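Local coordinates for cellulosomal scaffoldin adaptor protein B (Acetivibrio cellulolyticus, PDB 3BWZ) that acts, through the type II cohesin module described here, as a cellulosome scaffoldin adaptor, probably by receiving a dockerin module of a partner protein, at residues A[16-22]-A[119-123]; A[33-39]-A[142-148]; A[63-67]-A[90-94]. One frame throughout, in Å; residues are numbered along the deposited sequence. Where two conformers were deposited one is given.

Interaction 1 of 3, residues A[16-22]-A[119-123]; sequences ASVGEIV and KVLKE
In the cohesin β-sandwich, this contact sits where strand 21-29 starts and strand 111-120 ends, an antiparallel pair led into by a type II β turn. The turn runs from Ser17 to Glu20 and is closed by Glu20 N to Ser17 O at 3.0 Å. Val18 takes phi/psi of -51/136°; Gly19 lies at 88/-16°, where a β-carbon would collide with the preceding carbonyl oxygen, so glycine suits the corner.

Two backbone hydrogen bonds cross the contact: Gly19 N donates to Val120 O at 2.7 Å, and Val120 N to Glu20 O at 2.9 Å. Ile21 and Lys119 then form a non-hydrogen-bonded pair, CA to CA 4.6 Å, with both side chains on one face of the sheet. Beside it, Lys119 CA makes a C-H...O contact with Glu20 O at 3.5 Å.

The apolar part centres on Val120. Its t rotamer sends CG2 to 3.7 Å from Val22 CG2 and 3.9 Å from Ala16 CB; Leu48 packs on Val120, and Ile165 on Ala16 and Val22, extending this small apolar cluster.

Glu20 braces its own turn: OE2 accepts a hydrogen bond from Ser17 N at 2.9 Å, while OE1 forms a salt bridge with Lys13. Glu123 has chi1 t and chi2 p, and its OE2 lies 2.6 Å from Ala16 O.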
# COMPACT_ATOMS: atom_id res chain seq x y z
N ALA A 16 3.29 -16.67 9.95
CA ALA A 16 2.78 -17.34 8.75
C ALA A 16 3.81 -18.37 8.32
O ALA A 16 4.99 -18.08 8.19
CB ALA A 16 2.54 -16.32 7.64
N SER A 17 3.33 -19.58 8.05
CA SER A 17 4.19 -20.66 7.59
C SER A 17 4.53 -20.52 6.12
O SER A 17 3.89 -19.78 5.38
CB SER A 17 3.51 -22.00 7.82
OG SER A 17 3.20 -22.16 9.19
N VAL A 18 5.56 -21.24 5.69
CA VAL A 18 5.91 -21.29 4.28
C VAL A 18 4.66 -21.63 3.47
O VAL A 18 3.86 -22.50 3.84
CB VAL A 18 7.02 -22.30 4.03
CG1 VAL A 18 7.31 -22.39 2.56
CG2 VAL A 18 8.27 -21.88 4.81
N GLY A 19 4.50 -20.90 2.38
CA GLY A 19 3.42 -21.10 1.47
C GLY A 19 2.14 -20.35 1.79
O GLY A 19 1.25 -20.26 0.94
N GLU A 20 2.01 -19.84 3.00
CA GLU A 20 0.83 -19.09 3.33
C GLU A 20 0.81 -17.73 2.64
O GLU A 20 1.85 -17.19 2.25
CB GLU A 20 0.74 -18.87 4.84
CG GLU A 20 0.31 -20.06 5.63
CD GLU A 20 0.01 -19.68 7.07
OE1 GLU A 20 -0.77 -18.75 7.33
OE2 GLU A 20 0.55 -20.32 7.96
N ILE A 21 -0.39 -17.16 2.56
CA ILE A 21 -0.57 -15.81 2.05
C ILE A 21 -0.74 -14.85 3.24
O ILE A 21 -1.58 -15.08 4.12
CB ILE A 21 -1.80 -15.71 1.12
CG1 ILE A 21 -1.68 -16.73 -0.02
CG2 ILE A 21 -1.95 -14.29 0.58
CD1 ILE A 21 -0.41 -16.68 -0.82
N VAL A 22 0.04 -13.78 3.22
CA VAL A 22 -0.07 -12.70 4.18
C VAL A 22 -0.63 -11.51 3.43
O VAL A 22 -0.10 -11.10 2.38
CB VAL A 22 1.33 -12.35 4.75
CG1 VAL A 22 1.25 -11.10 5.64
CG2 VAL A 22 1.93 -13.53 5.50
N LYS A 119 2.95 -14.22 -0.81
CA LYS A 119 3.22 -15.62 -0.52
C LYS A 119 4.53 -15.73 0.24
O LYS A 119 5.54 -15.13 -0.15
CB LYS A 119 3.28 -16.40 -1.83
CG LYS A 119 3.55 -17.90 -1.84
CD LYS A 119 4.05 -18.36 -3.26
CE LYS A 119 3.12 -17.99 -4.42
NZ LYS A 119 3.73 -18.29 -5.77
N VAL A 120 4.52 -16.51 1.33
CA VAL A 120 5.71 -16.70 2.15
C VAL A 120 6.59 -17.78 1.52
O VAL A 120 6.21 -18.96 1.48
CB VAL A 120 5.33 -17.08 3.60
CG1 VAL A 120 6.59 -17.33 4.42
CG2 VAL A 120 4.45 -15.98 4.21
N LEU A 121 7.75 -17.36 1.03
CA LEU A 121 8.71 -18.29 0.42
C LEU A 121 9.60 -18.97 1.46
O LEU A 121 9.97 -20.14 1.29
CB LEU A 121 9.61 -17.55 -0.57
CG LEU A 121 8.89 -16.78 -1.68
CD1 LEU A 121 9.90 -16.09 -2.62
CD2 LEU A 121 7.92 -17.67 -2.45
N LYS A 122 9.98 -18.21 2.48
CA LYS A 122 10.91 -18.65 3.52
C LYS A 122 10.41 -18.19 4.86
O LYS A 122 9.87 -17.10 4.98
CB LYS A 122 12.32 -18.05 3.30
CG LYS A 122 12.92 -18.35 1.96
CD LYS A 122 14.36 -17.85 1.86
CE LYS A 122 15.34 -18.64 2.69
NZ LYS A 122 15.42 -20.06 2.26
N GLU A 123 10.61 -19.03 5.87
CA GLU A 123 10.23 -18.73 7.22
C GLU A 123 11.33 -17.97 7.93
O GLU A 123 12.26 -18.55 8.47
CB GLU A 123 9.89 -20.04 7.93
CG GLU A 123 9.22 -19.90 9.27
CD GLU A 123 7.80 -19.48 9.19
OE1 GLU A 123 7.18 -19.29 10.25
OE2 GLU A 123 7.27 -19.32 8.07

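Interaction 2 of 3, residues A[33-39]-A[142-148]; sequences NFSGCQL and GTVLFDW
Asn33 lies flat over the indole of Trp148: its CB sits 3.6 Å from the centroid of the five-membered ring, 5° off the normal, a CH-π contact, and its ND2 is 3.4 Å from Trp148 CZ2. Asn33 has phi/psi of 57/33°, a left-handed conformation that asparagine tolerates well, with chi1 m; Trp148 has chi1 p.

Strands 34-39 and 143-147 run antiparallel, their axes 4.5 Å apart at closest and 151° between directions. Phe34 pairs with Asp147, side chains diverging, while Cys37-Leu145 and Leu39-Thr143 share a face; all are non-hydrogen-bonded, CA to CA 4.5, 4.4 and 4.8 Å. Gln38 and Val144 are a hydrogen-bonded pair: Gln38 N to Val144 O 2.9 Å, Val144 N to Gln38 O 2.8 Å. Further bonds run from Phe146 N to Gly36 O and Ser35 N to Phe146 O, both 2.9 Å. Ser35, chi1 p, adds OG to Asp147 O at 2.7 Å. At Gly36 (160/174°) a CB would jam against the preceding carbonyl. The Phe146 ring, chi1 m, shares the Gln38 face beside Gly36, CD1 3.8 Å from Cys37 N.

On the other face, Leu145 CD2 meets Cys37 CB at 3.8 Å and Phe34 CE2 at 4.2 Å, and Leu39 CD2 meets Thr143 CB at 3.8 Å; aromatic, aliphatic and compact side chains pack this interior side.

Ile7 of strand 6-11 covers Leu39, Thr143 and Leu145, and Ile28 of strand 21-29 touches Phe34. Strand 88-94 pairs along the other edge of 34-39, while Tyr101 of helix 98-104, consistent with the crowning helix of type II cohesins, bonds Phe34 O and packs edge-to-face with Trp148.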
# COMPACT_ATOMS: atom_id res chain seq x y z
N ASN A 33 -10.05 15.11 3.05
CA ASN A 33 -10.32 15.29 1.63
C ASN A 33 -9.41 14.47 0.72
O ASN A 33 -9.14 14.85 -0.40
CB ASN A 33 -10.28 16.79 1.25
CG ASN A 33 -11.31 17.61 1.99
OD1 ASN A 33 -11.15 18.85 2.17
ND2 ASN A 33 -12.37 16.98 2.40
N PHE A 34 -9.03 13.29 1.19
CA PHE A 34 -8.19 12.37 0.45
C PHE A 34 -8.78 12.02 -0.91
O PHE A 34 -9.94 11.66 -0.99
CB PHE A 34 -8.03 11.09 1.27
CG PHE A 34 -7.22 10.02 0.58
CD1 PHE A 34 -7.82 8.91 0.01
CD2 PHE A 34 -5.85 10.11 0.52
CE1 PHE A 34 -7.06 7.93 -0.58
CE2 PHE A 34 -5.10 9.14 -0.05
CZ PHE A 34 -5.71 8.05 -0.62
N SER A 35 -7.95 12.02 -1.96
CA SER A 35 -8.38 11.62 -3.29
C SER A 35 -7.47 10.63 -4.01
O SER A 35 -7.80 10.24 -5.12
CB SER A 35 -8.51 12.83 -4.19
OG SER A 35 -7.23 13.27 -4.63
N GLY A 36 -6.35 10.23 -3.41
CA GLY A 36 -5.43 9.38 -4.11
C GLY A 36 -4.05 9.40 -3.51
O GLY A 36 -3.77 10.18 -2.61
N CYS A 37 -3.19 8.55 -4.03
CA CYS A 37 -1.85 8.42 -3.48
C CYS A 37 -0.88 7.83 -4.48
O CYS A 37 -1.29 7.17 -5.43
CB CYS A 37 -1.86 7.57 -2.20
SG CYS A 37 -2.48 5.89 -2.40
N GLN A 38 0.40 8.06 -4.24
CA GLN A 38 1.48 7.31 -4.83
C GLN A 38 2.29 6.73 -3.67
O GLN A 38 2.64 7.47 -2.74
CB GLN A 38 2.38 8.15 -5.73
CG GLN A 38 3.51 7.33 -6.30
CD GLN A 38 4.46 8.07 -7.21
OE1 GLN A 38 4.45 9.31 -7.31
NE2 GLN A 38 5.34 7.32 -7.84
N LEU A 39 2.58 5.43 -3.74
CA LEU A 39 3.27 4.71 -2.68
C LEU A 39 4.42 3.92 -3.24
O LEU A 39 4.36 3.40 -4.34
CB LEU A 39 2.30 3.78 -1.94
CG LEU A 39 1.04 4.47 -1.38
CD1 LEU A 39 0.10 3.43 -0.82
CD2 LEU A 39 1.36 5.51 -0.31
N GLY A 142 8.14 7.38 1.68
CA GLY A 142 7.60 6.56 0.62
C GLY A 142 6.15 6.78 0.28
O GLY A 142 5.60 6.01 -0.50
N THR A 143 5.56 7.85 0.81
CA THR A 143 4.14 8.12 0.61
C THR A 143 3.91 9.52 0.04
O THR A 143 4.50 10.49 0.49
CB THR A 143 3.32 7.93 1.91
OG1 THR A 143 3.53 9.02 2.82
CG2 THR A 143 3.63 6.60 2.59
N VAL A 144 2.98 9.60 -0.91
CA VAL A 144 2.47 10.87 -1.40
C VAL A 144 0.95 10.74 -1.35
O VAL A 144 0.40 9.84 -2.00
CB VAL A 144 2.93 11.21 -2.82
CG1 VAL A 144 2.36 12.55 -3.23
CG2 VAL A 144 4.41 11.25 -2.90
N LEU A 145 0.30 11.60 -0.57
CA LEU A 145 -1.15 11.62 -0.49
C LEU A 145 -1.67 12.89 -1.14
O LEU A 145 -1.05 13.94 -0.99
CB LEU A 145 -1.60 11.54 0.97
CG LEU A 145 -0.98 10.45 1.84
CD1 LEU A 145 -1.58 10.50 3.25
CD2 LEU A 145 -1.08 9.06 1.21
N PHE A 146 -2.78 12.77 -1.84
CA PHE A 146 -3.41 13.90 -2.54
C PHE A 146 -4.75 14.23 -1.93
O PHE A 146 -5.46 13.34 -1.49
CB PHE A 146 -3.62 13.59 -4.02
CG PHE A 146 -2.36 13.29 -4.74
CD1 PHE A 146 -2.03 11.99 -5.09
CD2 PHE A 146 -1.50 14.30 -5.09
CE1 PHE A 146 -0.85 11.73 -5.76
CE2 PHE A 146 -0.31 14.03 -5.77
CZ PHE A 146 0.00 12.75 -6.08
N ASP A 147 -5.11 15.51 -1.95
CA ASP A 147 -6.44 15.96 -1.59
C ASP A 147 -7.31 16.12 -2.85
O ASP A 147 -6.87 15.90 -3.99
CB ASP A 147 -6.39 17.23 -0.73
CG ASP A 147 -5.95 18.48 -1.48
OD1 ASP A 147 -6.12 18.55 -2.71
OD2 ASP A 147 -5.42 19.40 -0.80
N TRP A 148 -8.56 16.48 -2.63
CA TRP A 148 -9.52 16.51 -3.72
C TRP A 148 -9.47 17.77 -4.57
O TRP A 148 -10.28 17.92 -5.47
CB TRP A 148 -10.93 16.18 -3.23
CG TRP A 148 -11.57 17.12 -2.28
CD1 TRP A 148 -11.19 18.38 -1.93
CD2 TRP A 148 -12.82 16.88 -1.62
NE1 TRP A 148 -12.12 18.92 -1.09
CE2 TRP A 148 -13.14 18.03 -0.90
CE3 TRP A 148 -13.72 15.81 -1.61
CZ2 TRP A 148 -14.30 18.13 -0.14
CZ3 TRP A 148 -14.88 15.91 -0.87
CH2 TRP A 148 -15.16 17.07 -0.16
O HOH W 1 5.70 7.35 -3.14

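Interaction 3 of 3, residues A[63-67]-A[90-94]; sequences MPGAG and NFSKA. With NO3 (nitrate ion), chain B.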
# COMPACT_ATOMS: atom_id res chain seq x y z
N MET A 63 -0.91 -4.02 -10.62
CA MET A 63 -1.40 -3.13 -9.62
C MET A 63 -1.83 -3.91 -8.35
O MET A 63 -2.34 -5.01 -8.45
CB MET A 63 -2.58 -2.38 -10.24
CG MET A 63 -3.12 -1.24 -9.47
SD MET A 63 -2.00 0.16 -9.56
CE MET A 63 -2.67 1.16 -8.22
N PRO A 64 -1.66 -3.32 -7.16
CA PRO A 64 -2.26 -3.90 -5.96
C PRO A 64 -3.76 -4.12 -6.09
O PRO A 64 -4.42 -3.51 -6.92
CB PRO A 64 -1.93 -2.87 -4.88
CG PRO A 64 -0.66 -2.27 -5.37
CD PRO A 64 -0.90 -2.11 -6.83
N GLY A 65 -4.27 -4.99 -5.25
CA GLY A 65 -5.69 -5.25 -5.21
C GLY A 65 -6.50 -4.10 -4.65
O GLY A 65 -6.00 -3.22 -3.93
N ALA A 66 -7.79 -4.13 -4.98
CA ALA A 66 -8.73 -3.13 -4.51
C ALA A 66 -8.83 -3.16 -3.00
O ALA A 66 -8.71 -4.19 -2.35
CB ALA A 66 -10.09 -3.38 -5.14
N GLY A 67 -9.09 -2.00 -2.43
CA GLY A 67 -9.40 -1.87 -1.03
C GLY A 67 -10.85 -1.49 -0.83
O GLY A 67 -11.72 -1.88 -1.60
N ASN A 90 6.05 0.27 -6.82
CA ASN A 90 5.79 1.72 -6.91
C ASN A 90 4.48 1.86 -7.67
O ASN A 90 4.40 1.42 -8.81
CB ASN A 90 6.98 2.40 -7.62
CG ASN A 90 6.89 3.94 -7.75
OD1 ASN A 90 7.98 4.64 -7.84
ND2 ASN A 90 5.76 4.45 -8.00
N PHE A 91 3.46 2.42 -7.05
CA PHE A 91 2.18 2.51 -7.70
C PHE A 91 1.44 3.77 -7.31
O PHE A 91 1.69 4.36 -6.27
CB PHE A 91 1.32 1.26 -7.42
CG PHE A 91 1.08 1.00 -5.96
CD1 PHE A 91 -0.03 1.50 -5.30
CD2 PHE A 91 1.99 0.24 -5.22
CE1 PHE A 91 -0.22 1.26 -3.94
CE2 PHE A 91 1.79 -0.02 -3.88
CZ PHE A 91 0.68 0.49 -3.26
N SER A 92 0.52 4.16 -8.19
CA SER A 92 -0.30 5.33 -8.00
C SER A 92 -1.75 4.95 -8.24
O SER A 92 -2.04 4.22 -9.19
CB SER A 92 0.10 6.45 -8.96
OG SER A 92 -0.61 7.65 -8.66
N LYS A 93 -2.64 5.48 -7.41
CA LYS A 93 -4.06 5.22 -7.50
C LYS A 93 -4.76 6.48 -7.07
O LYS A 93 -4.62 6.89 -5.91
CB LYS A 93 -4.37 4.05 -6.53
CG LYS A 93 -5.72 3.47 -6.57
CD LYS A 93 -5.80 2.22 -5.68
CE LYS A 93 -7.14 1.62 -5.78
NZ LYS A 93 -7.17 0.38 -5.00
N ALA A 94 -5.51 7.10 -7.97
CA ALA A 94 -6.07 8.41 -7.68
C ALA A 94 -7.28 8.71 -8.54
O ALA A 94 -7.33 8.39 -9.72
CB ALA A 94 -5.00 9.50 -7.84
N NO3 B . -8.66 -7.52 -6.73
O1 NO3 B . -8.93 -8.16 -5.52
O2 NO3 B . -7.80 -8.16 -7.61
O3 NO3 B . -8.88 -6.14 -6.82
O HOH W 2 -5.67 -1.10 -6.73
O HOH W 3 -9.78 0.20 -4.08
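No strand pairing joins these segments; side chains reach across, the closest CA pair, Met63 and Phe91, being 7.0 Å apart. Phe91, chi1 p, presents a ring face to Pro64, whose CG stands 3.5 Å from the ring centroid, a CH-π contact suited to the compact, puckered proline ring. Met63, unbranched and flexible, uses t, p and t torsions to bring CE to 4.0 Å from Phe91 CD1 and 3.3 Å from Ser92 O.

Lys93 is extended, all four torsions t, carrying NZ to the 63-67 backbone. One water links Lys93 NZ to Pro64 O, 2.7 Å to each, another to Gly67 N, 2.8 Å to each; Val113 O accepts directly. Ala66 N donates a hydrogen bond to O3 of a nitrate, 2.9 Å, probably from the crystallisation liquor.

Gly65 bonds Val115 of strand 111-120 and Phe91 bonds Leu39 of 34-42, so this is packing between different strands of the β-sandwich. An apolar cluster adjoins a buried ammonium solvated by water and a carbonyl oxygen.

Along the chain, 16-22 opens first and waits for 119-123, so interaction 1 closes a loop of 96 residues. Before it closes, 33-39 opens interaction 2, which ends only at 142-148; the two therefore cross, and they lie on opposite sides of the chain's centre, 30 Å between centres. Interaction 3, 63-67 with 90-94, falls within both loops. It adjoins interaction 2 directly, because strands 34-42 and 88-94 are neighbours: Leu39 N lies 2.9 Å from Phe91 O, a probable hydrogen bond. Interactions 1 and 2 each pair neighbouring strands, while interaction 3 spans from strand 65-66, beside 111-120, to strand 88-94, beside 34-42.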